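Alpha/beta hydrolase fold-3 domain protein (Sulfolobus islandicus, PDB 5LK6) probably hydrolyses carboxylic ester bonds as a thermostable lipase or carboxylesterase of the alpha/beta hydrolase fold. Local coordinates at residues Thr129-Val132 with Lys138-Gly141. Sequence-based numbering, arbitrary orientation.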
ATOM      1  N   THR A 129      18.355  -8.228  17.880  1.00 29.49           N
ATOM      2  CA  THR A 129      17.114  -7.609  18.305  1.00 30.10           C
ATOM      3  C   THR A 129      17.085  -7.426  19.831  1.00 30.46           C
ATOM      4  O   THR A 129      16.754  -6.358  20.337  1.00 31.11           O
ATOM      5  CB  THR A 129      15.886  -8.401  17.807  1.00 28.22           C
ATOM      6  OG1 THR A 129      15.888  -8.358  16.384  1.00 29.33           O
ATOM      7  CG2 THR A 129      14.578  -7.804  18.312  1.00 26.96           C
ATOM      8  N   ASN A 130      17.468  -8.468  20.536  1.00 30.90           N
ATOM      9  CA  ASN A 130      17.443  -8.500  21.976  1.00 30.89           C
ATOM     10  C   ASN A 130      18.405  -7.480  22.554  1.00 29.65           C
ATOM     11  O   ASN A 130      18.076  -6.734  23.491  1.00 29.27           O
ATOM     12  CB  ASN A 130      17.795  -9.896  22.417  1.00 34.93           C
ATOM     13  CG  ASN A 130      17.538 -10.130  23.879  1.00 39.78           C
ATOM     14  OD1 ASN A 130      16.408 -10.310  24.352  1.00 43.47           O
ATOM     15  ND2 ASN A 130      18.606 -10.190  24.596  1.00 42.05           N
ATOM     16  N   TRP A 131      19.563  -7.382  21.954  1.00 26.63           N
ATOM     17  CA  TRP A 131      20.539  -6.453  22.429  1.00 30.88           C
ATOM     18  C   TRP A 131      20.149  -5.005  22.169  1.00 33.37           C
ATOM     19  O   TRP A 131      20.302  -4.167  23.061  1.00 33.98           O
ATOM     20  CB  TRP A 131      21.879  -6.729  21.783  1.00 31.90           C
ATOM     21  CG  TRP A 131      22.972  -5.879  22.261  1.00 35.24           C
ATOM     22  CD1 TRP A 131      23.810  -6.131  23.347  1.00 34.37           C
ATOM     23  CD2 TRP A 131      23.412  -4.630  21.685  1.00 33.44           C
ATOM     24  NE1 TRP A 131      24.741  -5.120  23.449  1.00 35.09           N
ATOM     25  CE2 TRP A 131      24.541  -4.192  22.456  1.00 32.59           C
ATOM     26  CE3 TRP A 131      23.003  -3.871  20.582  1.00 31.22           C
ATOM     27  CZ2 TRP A 131      25.253  -3.019  22.161  1.00 29.99           C
ATOM     28  CZ3 TRP A 131      23.703  -2.672  20.287  1.00 32.61           C
ATOM     29  CH2 TRP A 131      24.819  -2.261  21.093  1.00 32.94           C
ATOM     30  N   VAL A 132      19.672  -4.707  20.953  1.00 33.50           N
ATOM     31  CA  VAL A 132      19.240  -3.346  20.617  1.00 32.88           C
ATOM     32  C   VAL A 132      18.101  -2.900  21.577  1.00 34.15           C
ATOM     33  O   VAL A 132      18.092  -1.784  22.070  1.00 36.02           O
ATOM     34  CB  VAL A 132      18.836  -3.227  19.135  1.00 31.25           C
ATOM     35  CG1 VAL A 132      18.053  -1.928  18.858  1.00 32.93           C
ATOM     36  CG2 VAL A 132      20.059  -3.325  18.245  1.00 29.93           C
ATOM     37  N   LYS A 138      21.509   3.894  23.869  1.00 39.85           N
ATOM     38  CA  LYS A 138      22.550   4.135  22.842  1.00 40.97           C
ATOM     39  C   LYS A 138      21.996   4.823  21.588  1.00 41.41           C
ATOM     40  O   LYS A 138      22.755   5.371  20.826  1.00 40.46           O
ATOM     41  CB  LYS A 138      23.261   2.829  22.370  1.00 47.97           C
ATOM     42  CG  LYS A 138      24.539   2.356  23.065  1.00 48.87           C
ATOM     43  CD  LYS A 138      24.282   1.776  24.468  1.00 59.71           C
ATOM     44  CE  LYS A 138      25.232   0.625  24.823  1.00 61.51           C
ATOM     45  NZ  LYS A 138      26.660   0.945  24.503  1.00 61.25           N
ATOM     46  N   PHE A 139      20.692   4.724  21.334  1.00 44.27           N
ATOM     47  CA  PHE A 139      20.084   5.128  20.054  1.00 44.77           C
ATOM     48  C   PHE A 139      19.051   6.209  20.206  1.00 46.82           C
ATOM     49  O   PHE A 139      18.509   6.682  19.185  1.00 42.66           O
ATOM     50  CB  PHE A 139      19.358   3.913  19.429  1.00 42.96           C
ATOM     51  CG  PHE A 139      20.260   2.765  19.127  1.00 39.02           C
ATOM     52  CD1 PHE A 139      21.124   2.821  18.056  1.00 38.91           C
ATOM     53  CD2 PHE A 139      20.278   1.654  19.935  1.00 37.92           C
ATOM     54  CE1 PHE A 139      21.972   1.768  17.778  1.00 41.89           C
ATOM     55  CE2 PHE A 139      21.140   0.607  19.675  1.00 40.34           C
ATOM     56  CZ  PHE A 139      21.985   0.654  18.589  1.00 40.91           C
ATOM     57  N   ASP A 140      18.767   6.552  21.470  1.00 44.92           N
ATOM     58  CA  ASP A 140      17.734   7.526  21.872  1.00 43.72           C
ATOM     59  C   ASP A 140      16.404   6.941  21.428  1.00 41.14           C
ATOM     60  O   ASP A 140      15.657   7.593  20.750  1.00 48.63           O
ATOM     61  CB  ASP A 140      18.057   8.962  21.307  1.00 41.51           C
ATOM     62  CG  ASP A 140      17.189  10.109  21.933  1.00 41.67           C
ATOM     63  OD1 ASP A 140      16.398   9.864  22.917  1.00 35.24           O
ATOM     64  OD2 ASP A 140      17.307  11.257  21.376  1.00 38.57           O
ATOM     65  N   GLY A 141      16.123   5.702  21.820  1.00 40.66           N
ATOM     66  CA  GLY A 141      14.989   4.952  21.313  1.00 38.10           C
ATOM     67  C   GLY A 141      13.849   4.833  22.273  1.00 39.14           C
ATOM     68  O   GLY A 141      13.305   3.743  22.456  1.00 47.74           O
TER
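Phe139 reaches back from the loop that follows helix 120-133 and sets the far end of its ring against Trp131 and Val132 in the last turn of that helix. Two adjacent ring carbons do the touching. CZ of Phe139 meets CZ3 of Trp131 at 4.1 Å, with the indole carbon lying at the edge of the phenyl ring and near its plane, while the neighbouring CE2 of Phe139 comes within 4.1 Å of CG1 of Val132. Both helix side chains run at about a right angle to the phenylalanine, whose outer ring carbons abut both. Trp131 can take part because its CG stands anti to the backbone N (chi1 -177°), a turn that brings the six-membered half of the indole closer to the loop than its CB alone would suggest; CG2 of Val132 then sits in the indole plane at its edge.

The tight side is the one that faces the sheet. There Val132 and Phe139 are buried and share Val73 of strand 72-77, and Trp131 and Phe139 both rest on Ile49 of strand 46-52. The loose side belongs to Lys138, an exposed residue whose CB sits 4.0 Å above one face of the Phe139 ring, displaced toward its rim, but whose CE comes no nearer the helix than 4.5 Å, from CZ2 of Trp131. Helix 120-133 connects the parallel strands 104-108 and 144-150 in a beta-alpha-beta crossover of the alpha/beta hydrolase fold, and the contact lies where the chain leaves the helix on its way to strand 144-150. Since the meeting atoms are all carbon, cohesion across it probably rests on dispersion and the burial of apolar surface, not on directional polar bonds.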